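Local coordinates for protein DMATS type aromatic prenyltransferase (Streptomyces coelicolor, PDB 6ZS0) that probably transfers a dimethylallyl group to C5 of the indole ring of tryptophan, as an aromatic prenyltransferase of the ABBA-barrel fold, at residues A3-L6 and G7-T10; A88-L91 and A92-G95; N211-A214 and G215-A218; D284-A287 and L288-S292. All coordinates share one frame; numbering follows the deposited sequence.

Interaction 1: A3-L6 and G7-T10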
ATOM      1  N   ALA A   3     -22.454   9.156  16.456  1.00 27.42           N
ATOM      2  CA  ALA A   3     -21.029   9.540  16.469  1.00 25.60           C
ATOM      3  C   ALA A   3     -20.290   8.733  15.402  1.00 23.88           C
ATOM      4  O   ALA A   3     -20.616   7.544  15.213  1.00 22.92           O
ATOM      5  CB  ALA A   3     -20.445   9.320  17.843  1.00 25.12           C
ATOM      6  N   SER A   4     -19.312   9.340  14.754  1.00 22.97           N
ATOM      7  CA  SER A   4     -18.514   8.700  13.686  1.00 22.02           C
ATOM      8  C   SER A   4     -17.636   7.613  14.301  1.00 20.30           C
ATOM      9  O   SER A   4     -17.107   7.796  15.421  1.00 20.07           O
ATOM     10  CB  SER A   4     -17.695   9.707  12.939  1.00 23.28           C
ATOM     11  OG  SER A   4     -18.561  10.599  12.247  1.00 26.84           O
ATOM     12  N   THR A   5     -17.513   6.507  13.598  1.00 18.41           N
ATOM     13  CA  THR A   5     -16.679   5.357  14.002  1.00 17.18           C
ATOM     14  C   THR A   5     -15.596   5.172  12.948  1.00 16.66           C
ATOM     15  O   THR A   5     -15.701   5.732  11.846  1.00 17.09           O
ATOM     16  CB  THR A   5     -17.509   4.084  14.190  1.00 16.94           C
ATOM     17  OG1 THR A   5     -18.158   3.783  12.949  1.00 17.50           O
ATOM     18  CG2 THR A   5     -18.541   4.218  15.292  1.00 17.26           C
ATOM     19  N   LEU A   6     -14.620   4.372  13.245  1.00 16.48           N
ATOM     20  CA  LEU A   6     -13.634   4.015  12.212  1.00 16.61           C
ATOM     21  C   LEU A   6     -14.373   3.416  11.026  1.00 16.12           C
ATOM     22  O   LEU A   6     -14.025   3.763   9.881  1.00 15.54           O
ATOM     23  CB  LEU A   6     -12.621   3.014  12.766  1.00 17.49           C
ATOM     24  CG  LEU A   6     -11.386   3.630  13.395  1.00 18.27           C
ATOM     25  CD1 LEU A   6     -10.521   2.537  13.989  1.00 18.84           C
ATOM     26  CD2 LEU A   6     -10.596   4.479  12.377  1.00 18.37           C
ATOM     27  N   GLY A   7     -15.357   2.535  11.270  1.00 15.53           N
ATOM     28  CA  GLY A   7     -16.120   1.892  10.182  1.00 15.68           C
ATOM     29  C   GLY A   7     -16.942   2.882   9.371  1.00 16.00           C
ATOM     30  O   GLY A   7     -16.910   2.814   8.135  1.00 15.51           O
ATOM     31  N   SER A   8     -17.679   3.788  10.014  1.00 16.16           N
ATOM     32  CA  SER A   8     -18.555   4.732   9.287  1.00 16.62           C
ATOM     33  C   SER A   8     -17.675   5.690   8.493  1.00 16.41           C
ATOM     34  O   SER A   8     -18.006   6.011   7.335  1.00 17.23           O
ATOM     35  CB  SER A   8     -19.513   5.452  10.192  1.00 16.93           C
ATOM     36  OG  SER A   8     -18.868   6.409  11.019  1.00 17.45           O
ATOM     37  N   PHE A   9     -16.568   6.142   9.072  1.00 16.05           N
ATOM     38  CA  PHE A   9     -15.712   7.171   8.458  1.00 16.52           C
ATOM     39  C   PHE A   9     -14.961   6.565   7.267  1.00 16.00           C
ATOM     40  O   PHE A   9     -15.010   7.136   6.155  1.00 16.34           O
ATOM     41  CB  PHE A   9     -14.760   7.771   9.491  1.00 16.76           C
ATOM     42  CG  PHE A   9     -13.845   8.820   8.923  1.00 17.58           C
ATOM     43  CD1 PHE A   9     -12.592   8.486   8.440  1.00 17.97           C
ATOM     44  CD2 PHE A   9     -14.230  10.149   8.886  1.00 18.60           C
ATOM     45  CE1 PHE A   9     -11.740   9.458   7.926  1.00 18.46           C
ATOM     46  CE2 PHE A   9     -13.373  11.115   8.381  1.00 19.51           C
ATOM     47  CZ  PHE A   9     -12.133  10.772   7.902  1.00 19.43           C
ATOM     48  N   THR A  10     -14.282   5.443   7.460  1.00 15.69           N
ATOM     49  CA  THR A  10     -13.473   4.812   6.370  1.00 15.39           C
ATOM     50  C   THR A  10     -14.421   4.227   5.329  1.00 15.82           C
ATOM     51  O   THR A  10     -14.060   4.211   4.154  1.00 16.41           O
ATOM     52  CB  THR A  10     -12.476   3.782   6.901  1.00 15.01           C
ATOM     53  OG1 THR A  10     -13.150   2.666   7.500  1.00 14.82           O
ATOM     54  CG2 THR A  10     -11.480   4.402   7.860  1.00 14.98           C
TER
HETATM   55  O   HOH W   1     -18.564   8.944   9.784  1.00 23.80           O

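Interaction 2: A88-L91 and A92-G95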
ATOM      1  N   ALA A  88      -6.086  -5.790  18.526  1.00 21.07           N
ATOM      2  CA  ALA A  88      -5.643  -6.955  19.339  1.00 21.34           C
ATOM      3  C   ALA A  88      -4.698  -6.454  20.442  1.00 22.03           C
ATOM      4  O   ALA A  88      -4.041  -5.418  20.263  1.00 22.13           O
ATOM      5  CB  ALA A  88      -5.016  -8.024  18.478  1.00 21.30           C
ATOM      6  N   THR A  89      -4.605  -7.178  21.554  1.00 22.09           N
ATOM      7  CA  THR A  89      -3.819  -6.746  22.734  1.00 22.86           C
ATOM      8  C   THR A  89      -2.354  -7.154  22.588  1.00 21.75           C
ATOM      9  O   THR A  89      -1.534  -6.749  23.440  1.00 22.89           O
ATOM     10  CB  THR A  89      -4.424  -7.281  24.036  1.00 24.02           C
ATOM     11  OG1 THR A  89      -4.587  -8.698  23.953  1.00 25.18           O
ATOM     12  CG2 THR A  89      -5.770  -6.657  24.305  1.00 25.03           C
ATOM     13  N   SER A  90      -2.006  -7.902  21.545  1.00 19.41           N
ATOM     14  CA  SER A  90      -0.627  -8.343  21.285  1.00 18.52           C
ATOM     15  C   SER A  90      -0.421  -8.470  19.780  1.00 17.36           C
ATOM     16  O   SER A  90      -1.404  -8.673  19.039  1.00 16.82           O
ATOM     17  CB  SER A  90      -0.329  -9.649  21.987  1.00 18.48           C
ATOM     18  OG  SER A  90      -1.006 -10.739  21.372  1.00 18.00           O
ATOM     19  N   LEU A  91       0.805  -8.327  19.341  1.00 17.38           N
ATOM     20  CA  LEU A  91       1.124  -8.489  17.913  1.00 16.84           C
ATOM     21  C   LEU A  91       0.812  -9.939  17.475  1.00 16.52           C
ATOM     22  O   LEU A  91       0.348 -10.139  16.317  1.00 15.93           O
ATOM     23  CB  LEU A  91       2.570  -8.078  17.710  1.00 17.31           C
ATOM     24  CG  LEU A  91       3.029  -7.957  16.283  1.00 17.88           C
ATOM     25  CD1 LEU A  91       2.108  -7.021  15.495  1.00 17.46           C
ATOM     26  CD2 LEU A  91       4.460  -7.458  16.264  1.00 18.27           C
ATOM     27  N   ALA A  92       1.029 -10.927  18.327  1.00 16.45           N
ATOM     28  CA  ALA A  92       0.671 -12.320  18.023  1.00 16.57           C
ATOM     29  C   ALA A  92      -0.831 -12.424  17.753  1.00 16.35           C
ATOM     30  O   ALA A  92      -1.217 -13.060  16.725  1.00 15.86           O
ATOM     31  CB  ALA A  92       1.098 -13.217  19.147  1.00 17.21           C
ATOM     32  N   ASP A  93      -1.672 -11.827  18.587  1.00 16.74           N
ATOM     33  CA  ASP A  93      -3.135 -11.939  18.370  1.00 17.14           C
ATOM     34  C   ASP A  93      -3.533 -11.065  17.176  1.00 15.60           C
ATOM     35  O   ASP A  93      -4.487 -11.414  16.490  1.00 14.60           O
ATOM     36  CB  ASP A  93      -3.930 -11.618  19.615  1.00 19.20           C
ATOM     37  CG  ASP A  93      -3.985 -12.783  20.591  1.00 21.56           C
ATOM     38  OD1 ASP A  93      -3.505 -13.892  20.240  1.00 24.26           O
ATOM     39  OD2 ASP A  93      -4.546 -12.576  21.654  1.00 25.02           O
ATOM     40  N   ASN A  94      -2.793  -9.988  16.916  1.00 14.46           N
ATOM     41  CA  ASN A  94      -3.017  -9.137  15.729  1.00 14.06           C
ATOM     42  C   ASN A  94      -2.847 -10.028  14.483  1.00 13.71           C
ATOM     43  O   ASN A  94      -3.737 -10.040  13.602  1.00 13.58           O
ATOM     44  CB  ASN A  94      -2.056  -7.951  15.776  1.00 14.06           C
ATOM     45  CG  ASN A  94      -2.161  -7.000  14.598  1.00 14.15           C
ATOM     46  OD1 ASN A  94      -2.200  -7.421  13.439  1.00 14.09           O
ATOM     47  ND2 ASN A  94      -2.206  -5.714  14.893  1.00 15.12           N
ATOM     48  N   GLY A  95      -1.747 -10.749  14.420  1.00 13.80           N
ATOM     49  CA  GLY A  95      -1.470 -11.693  13.312  1.00 14.15           C
ATOM     50  C   GLY A  95      -2.551 -12.749  13.206  1.00 14.91           C
ATOM     51  O   GLY A  95      -2.982 -13.045  12.075  1.00 14.70           O
TER
HETATM   52  O   HOH W   2      -2.566  -4.930  17.674  1.00 26.99           O

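Interaction 3: N211-A214 and G215-A218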
ATOM      1  N   ASN A 211      18.304   7.260   1.630  1.00 18.05           N
ATOM      2  CA  ASN A 211      19.034   8.347   0.923  1.00 17.91           C
ATOM      3  C   ASN A 211      19.135   7.962  -0.551  1.00 17.12           C
ATOM      4  O   ASN A 211      20.229   8.050  -1.161  1.00 16.86           O
ATOM      5  CB  ASN A 211      20.404   8.604   1.549  1.00 19.50           C
ATOM      6  CG  ASN A 211      20.295   8.902   3.026  1.00 21.30           C
ATOM      7  OD1 ASN A 211      19.489   9.735   3.443  1.00 23.18           O
ATOM      8  ND2 ASN A 211      21.092   8.225   3.826  1.00 22.96           N
ATOM      9  N   LEU A 212      18.045   7.488  -1.120  1.00 15.94           N
ATOM     10  CA  LEU A 212      18.050   7.090  -2.547  1.00 15.85           C
ATOM     11  C   LEU A 212      18.334   8.293  -3.440  1.00 16.05           C
ATOM     12  O   LEU A 212      17.817   9.390  -3.198  1.00 15.78           O
ATOM     13  CB  LEU A 212      16.698   6.468  -2.914  1.00 15.58           C
ATOM     14  CG  LEU A 212      16.575   5.836  -4.300  1.00 15.64           C
ATOM     15  CD1 LEU A 212      17.491   4.633  -4.504  1.00 16.06           C
ATOM     16  CD2 LEU A 212      15.144   5.429  -4.529  1.00 15.48           C
ATOM     17  N   THR A 213      19.144   8.066  -4.481  1.00 16.40           N
ATOM     18  CA  THR A 213      19.414   9.050  -5.543  1.00 17.05           C
ATOM     19  C   THR A 213      18.768   8.614  -6.849  1.00 18.15           C
ATOM     20  O   THR A 213      18.401   7.433  -7.003  1.00 18.74           O
ATOM     21  CB  THR A 213      20.921   9.190  -5.802  1.00 17.04           C
ATOM     22  OG1 THR A 213      21.393   7.910  -6.238  1.00 16.89           O
ATOM     23  CG2 THR A 213      21.648   9.652  -4.566  1.00 17.05           C
ATOM     24  N   ALA A 214      18.622   9.563  -7.758  1.00 20.03           N
ATOM     25  CA  ALA A 214      17.979   9.331  -9.050  1.00 20.71           C
ATOM     26  C   ALA A 214      18.784   8.252  -9.808  1.00 21.11           C
ATOM     27  O   ALA A 214      18.182   7.344 -10.344  1.00 20.69           O
ATOM     28  CB  ALA A 214      17.905  10.636  -9.801  1.00 21.87           C
ATOM     29  N   GLY A 215      20.115   8.345  -9.799  1.00 21.58           N
ATOM     30  CA  GLY A 215      20.994   7.362 -10.459  1.00 21.84           C
ATOM     31  C   GLY A 215      20.870   5.980  -9.862  1.00 21.46           C
ATOM     32  O   GLY A 215      20.838   5.006 -10.617  1.00 21.98           O
ATOM     33  N   ARG A 216      20.815   5.876  -8.531  1.00 20.17           N
ATOM     34  CA  ARG A 216      20.728   4.558  -7.868  1.00 20.07           C
ATOM     35  C   ARG A 216      19.351   3.959  -8.191  1.00 20.00           C
ATOM     36  O   ARG A 216      19.268   2.741  -8.470  1.00 20.68           O
ATOM     37  CB  ARG A 216      21.001   4.671  -6.369  1.00 19.49           C
ATOM     38  CG  ARG A 216      21.250   3.321  -5.719  1.00 19.77           C
ATOM     39  CD  ARG A 216      21.538   3.389  -4.236  1.00 19.48           C
ATOM     40  NE  ARG A 216      22.605   4.354  -3.982  1.00 19.51           N
ATOM     41  CZ  ARG A 216      22.481   5.458  -3.271  1.00 19.82           C
ATOM     42  NH1 ARG A 216      21.361   5.697  -2.602  1.00 19.52           N
ATOM     43  NH2 ARG A 216      23.496   6.302  -3.181  1.00 19.94           N
ATOM     44  N   ALA A 217      18.326   4.795  -8.191  1.00 20.56           N
ATOM     45  CA  ALA A 217      16.930   4.402  -8.477  1.00 20.75           C
ATOM     46  C   ALA A 217      16.867   3.775  -9.877  1.00 22.46           C
ATOM     47  O   ALA A 217      16.267   2.729 -10.035  1.00 22.83           O
ATOM     48  CB  ALA A 217      16.036   5.599  -8.357  1.00 20.61           C
ATOM     49  N   ALA A 218      17.558   4.379 -10.830  1.00 24.11           N
ATOM     50  CA  ALA A 218      17.658   3.898 -12.233  1.00 26.19           C
ATOM     51  C   ALA A 218      18.300   2.505 -12.314  1.00 27.40           C
ATOM     52  O   ALA A 218      18.091   1.826 -13.333  1.00 29.58           O
ATOM     53  CB  ALA A 218      18.450   4.906 -13.021  1.00 26.96           C
TER
HETATM   54  O   HOH W   3      23.351   8.744  -1.413  1.00 23.62           O

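Interaction 4: D284-A287 and L288-S292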
ATOM      1  N   ASP A 284      -0.600  19.274   0.216  1.00 21.62           N
ATOM      2  CA  ASP A 284      -1.172  18.323  -0.758  1.00 21.69           C
ATOM      3  C   ASP A 284      -1.460  18.997  -2.095  1.00 21.85           C
ATOM      4  O   ASP A 284      -1.562  18.277  -3.100  1.00 21.62           O
ATOM      5  CB  ASP A 284      -2.406  17.638  -0.172  1.00 21.98           C
ATOM      6  CG  ASP A 284      -1.984  16.523   0.748  1.00 22.54           C
ATOM      7  OD1 ASP A 284      -1.294  15.613   0.232  1.00 23.79           O
ATOM      8  OD2 ASP A 284      -2.362  16.554   1.927  1.00 21.96           O
ATOM      9  N   GLY A 285      -1.561  20.319  -2.156  1.00 22.41           N
ATOM     10  CA  GLY A 285      -1.662  20.992  -3.473  1.00 22.66           C
ATOM     11  C   GLY A 285      -0.436  20.688  -4.327  1.00 22.80           C
ATOM     12  O   GLY A 285      -0.576  20.393  -5.543  1.00 22.96           O
ATOM     13  N   GLU A 286       0.747  20.771  -3.731  1.00 23.04           N
ATOM     14  CA  GLU A 286       2.031  20.461  -4.398  1.00 23.17           C
ATOM     15  C   GLU A 286       2.089  18.974  -4.729  1.00 22.16           C
ATOM     16  O   GLU A 286       2.500  18.634  -5.814  1.00 22.04           O
ATOM     17  CB  GLU A 286       3.201  20.847  -3.512  1.00 24.61           C
ATOM     18  CG  GLU A 286       3.393  22.332  -3.392  1.00 26.11           C
ATOM     19  CD  GLU A 286       4.728  22.721  -2.784  1.00 27.06           C
ATOM     20  OE1 GLU A 286       5.442  21.834  -2.289  1.00 26.15           O
ATOM     21  OE2 GLU A 286       5.050  23.923  -2.803  1.00 29.84           O
ATOM     22  N   ALA A 287       1.700  18.097  -3.799  1.00 21.26           N
ATOM     23  CA  ALA A 287       1.705  16.642  -4.080  1.00 20.92           C
ATOM     24  C   ALA A 287       0.807  16.344  -5.289  1.00 21.18           C
ATOM     25  O   ALA A 287       1.218  15.536  -6.142  1.00 20.35           O
ATOM     26  CB  ALA A 287       1.309  15.875  -2.852  1.00 20.39           C
ATOM     27  N   LEU A 288      -0.378  16.971  -5.350  1.00 21.83           N
ATOM     28  CA  LEU A 288      -1.365  16.770  -6.435  1.00 23.15           C
ATOM     29  C   LEU A 288      -0.754  17.266  -7.754  1.00 23.05           C
ATOM     30  O   LEU A 288      -0.870  16.554  -8.787  1.00 22.79           O
ATOM     31  CB  LEU A 288      -2.682  17.486  -6.097  1.00 24.63           C
ATOM     32  CG  LEU A 288      -3.902  17.052  -6.922  1.00 26.28           C
ATOM     33  CD1 LEU A 288      -4.263  15.600  -6.663  1.00 26.70           C
ATOM     34  CD2 LEU A 288      -5.125  17.908  -6.614  1.00 26.56           C
ATOM     35  N   ALA A 289      -0.091  18.415  -7.719  1.00 22.98           N
ATOM     36  CA  ALA A 289       0.550  19.001  -8.914  1.00 23.05           C
ATOM     37  C   ALA A 289       1.620  18.029  -9.464  1.00 22.55           C
ATOM     38  O   ALA A 289       1.629  17.750 -10.700  1.00 22.45           O
ATOM     39  CB  ALA A 289       1.106  20.357  -8.570  1.00 23.28           C
ATOM     40  N   ARG A 290       2.465  17.475  -8.591  1.00 22.02           N
ATOM     41  CA  ARG A 290       3.521  16.517  -8.999  1.00 22.00           C
ATOM     42  C   ARG A 290       2.880  15.234  -9.509  1.00 21.95           C
ATOM     43  O   ARG A 290       3.306  14.725 -10.539  1.00 21.80           O
ATOM     44  CB  ARG A 290       4.448  16.202  -7.828  1.00 21.98           C
ATOM     45  CG  ARG A 290       5.270  17.392  -7.379  1.00 22.56           C
ATOM     46  CD  ARG A 290       6.209  17.063  -6.245  1.00 22.37           C
ATOM     47  NE  ARG A 290       6.749  18.242  -5.600  1.00 22.57           N
ATOM     48  CZ  ARG A 290       7.523  18.213  -4.521  1.00 22.45           C
ATOM     49  NH1 ARG A 290       7.913  17.052  -4.009  1.00 21.86           N
ATOM     50  NH2 ARG A 290       7.920  19.339  -3.965  1.00 22.84           N
ATOM     51  N   ALA A 291       1.865  14.713  -8.820  1.00 21.77           N
ATOM     52  CA  ALA A 291       1.161  13.513  -9.311  1.00 22.47           C
ATOM     53  C   ALA A 291       0.614  13.769 -10.715  1.00 23.17           C
ATOM     54  O   ALA A 291       0.706  12.853 -11.585  1.00 23.76           O
ATOM     55  CB  ALA A 291       0.068  13.149  -8.368  1.00 22.27           C
ATOM     56  N   SER A 292       0.034  14.946 -10.926  1.00 23.57           N
ATOM     57  CA  SER A 292      -0.594  15.308 -12.223  1.00 24.47           C
ATOM     58  C   SER A 292       0.481  15.311 -13.319  1.00 25.05           C
ATOM     59  O   SER A 292       0.213  14.790 -14.409  1.00 26.09           O
ATOM     60  CB  SER A 292      -1.333  16.605 -12.108  1.00 24.52           C
ATOM     61  OG  SER A 292      -2.419  16.493 -11.203  1.00 24.37           O
TER

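Interaction 1: A3-L6 and G7-T10
Thr5 and Ser8 serve each other's backbone N-H with their hydroxyls. Ser8 N donates to Thr5 OG1 at 3.0 Å, and in return Thr5 N donates to Ser8 OG at 2.9 Å, the latter almost straight at 175° about the hydrogen. Both hydroxyls lie between their own backbone N and carbonyl carbon (chi1 59° in Thr5, 71° in Ser8), which sends Thr5 OG1 forward to Ser8 N and Ser8 OG back to Thr5 N. A water 2.8 Å from Ser8 OG also hydrogen-bonds Ser4 OG and thereby links the residue before the cap to the first turn. Phe9 N reaches Thr5 O at 2.9 Å, and Phe9 CB lies 3.3 Å from the same Thr5 O, while the side chain beyond CB leads off and touches Leu47.

One residue on, Leu6 O is gripped twice by Thr10, whose N comes to it at 3.0 Å and whose OG1 donates at 2.8 Å; the two donors approach from opposite faces of the carbonyl plane. A valine here would lack the hydroxyl and would probably leave Leu6 O without the second of these two grips.

In the next shell, Thr10 packs on Leu35 and Leu39 of helix 25-39, and backbone bonds pair Ser4 with Leu47, Leu6 with Arg45 and Gly7 with Ala43, fixing the entry to the helix against the loop that follows helix 25-39. With Thr5 as N-cap and mutual side-chain to backbone bonds to Ser8, the arrangement is a capping box at the start of helix 6-20.

Interaction 2: A88-L91 and A92-G95
Ser90 caps the N-terminus of helix 91-109: its OG accepts from Asp93 N at 3.1 Å, with 158° at the hydrogen. As an N-cap it meets a backbone N-H of the first turn, at the point where the loop after strand 77-82 enters the helix. The hydroxyl lies between the backbone N and carbonyl carbon of Ser90 (chi1 72°), which carries it forward over the helix end, and Asp93 CB rests beside it, 3.5 Å from Ser90 OG. An alanine in its place would have no hydroxyl and would probably leave Asp93 N without its capping acceptor. The carboxylate of Asp93 has a weak, long ion pair with Arg96, three residues on.

Asn94 can be followed outward. Its N donates to Ser90 O, and its CB lies near two carbonyl oxygens at the start of the helix, 3.3 Å from Leu91 O and 3.4 Å from Ser90 O. Ala88 CB comes up from the loop to 3.4 Å from Asn94 N. From Asn94 CB, CG stands opposite the backbone N (chi1 179°), and at the end of the chain ND2 is the branch that turns to the loop, through a water. The side chain also touches Glu83, while Leu91 touches Pro128 and Ala133, so that the first turn is set against the loops round the barrel. The water accepts from Asn94 ND2 at 2.9 Å and donates to Ala88 O at 3.0 Å, bridging the amide to the loop three residues before the helix.

Interaction 3: N211-A214 and G215-A218
The N-cap of the short helix 214-217 is Thr213, whose OG1 accepts from Arg216 N at 3.1 Å. Arg216 then folds back over its own cap: the chain is straight as far as CD, and the bend at chi3 (-52°) swings the guanidinium back over Thr213, with OG1 4.0 Å above its plane and over its centre. At the rim of the same group, NH1 donates to Asn211 O at 3.0 Å. That acceptor lies close to the guanidinium plane, 8° out of it, but the donor stands above the plane of the carbonyl (44° out). A water accepts from Arg216 NH2 at 3.0 Å and donates to Asn211 O, giving the oxygen a second link to the same group.

The stretch follows strand 202-209 of the ABBA barrel and leads into the helical layer outside it, where Leu212 and Ala214 meet Phe236 of helix 229-240, and Leu212 and Ala217 both meet Leu273 of strand 270-275. Leu212 holds the inner side of the turn: its CD1 lies 4.0 Å from Arg216 CB, and its CD2 lies 3.9 Å from Ala217 CB, an apolar contact beneath the polar cap. Ala217 N completes the turn by donating to Thr213 O at 2.9 Å, and Ala217 CB sits 3.3 Å from that oxygen.

Interaction 4: D284-A287 and L288-S292
Leu288 N donates to Asp284 O at 2.9 Å, among the shortest sound bonds between 284-287 and 288-292. Arg290 N and Ala291 N continue the i to i+4 ladder, donating to Glu286 O and Ala287 O. The next turn is held by Leu288 O, which both polar groups of Ser292 grip, N at 2.8 Å and OG at 2.9 Å. These two donors come from opposite faces of the carbonyl plane, with the hydroxyl 40° out of it.

On the side of the helix, Glu286 and Arg290 run side by side, pointing the same way with their charged planes 29° apart. Glu286 OE1 and Arg290 NH2 are 3.9 Å apart, a long salt bridge of charges alone, since no N-H points at the oxygen. Their firmer partners lie beyond the pair: Glu286 OE2 bridges to Arg282, whereas Arg290 donates to Ala239 O and Tyr280 O. At the helix start, the Asp284 carboxylate accepts N-H bonds from Leu323 and Ile324 and forms a salt bridge with Arg315.

Helix 284-297 thus lies against the outside of the barrel, Ala287, Leu288 and Ala291 on strand 324-332, with Leu288, Ala291 and Ser292 touching helix 303-312.

Interactions 1, 2 and 3 each sit where a loop enters a helix and share N-cap chemistry, but differ in what accompanies the cap: a reciprocal serine in interaction 1, a water between Asn94 and the loop in interaction 2, an arginine lying over the cap and bonded to the loop in interaction 3. Interaction 4 runs within one helix, relying on backbone bonds and a long ion pair. Interactions 3 and 4 are the more buried, each with four buried residues among those touching, and pack on barrel strands 270-275 and 324-332. Interactions 1 and 2 have two each and meet loops, interaction 1 also helix 25-39. Interactions 1 and 3 lie on opposite sides of the chain's centre, as do 2 and 4.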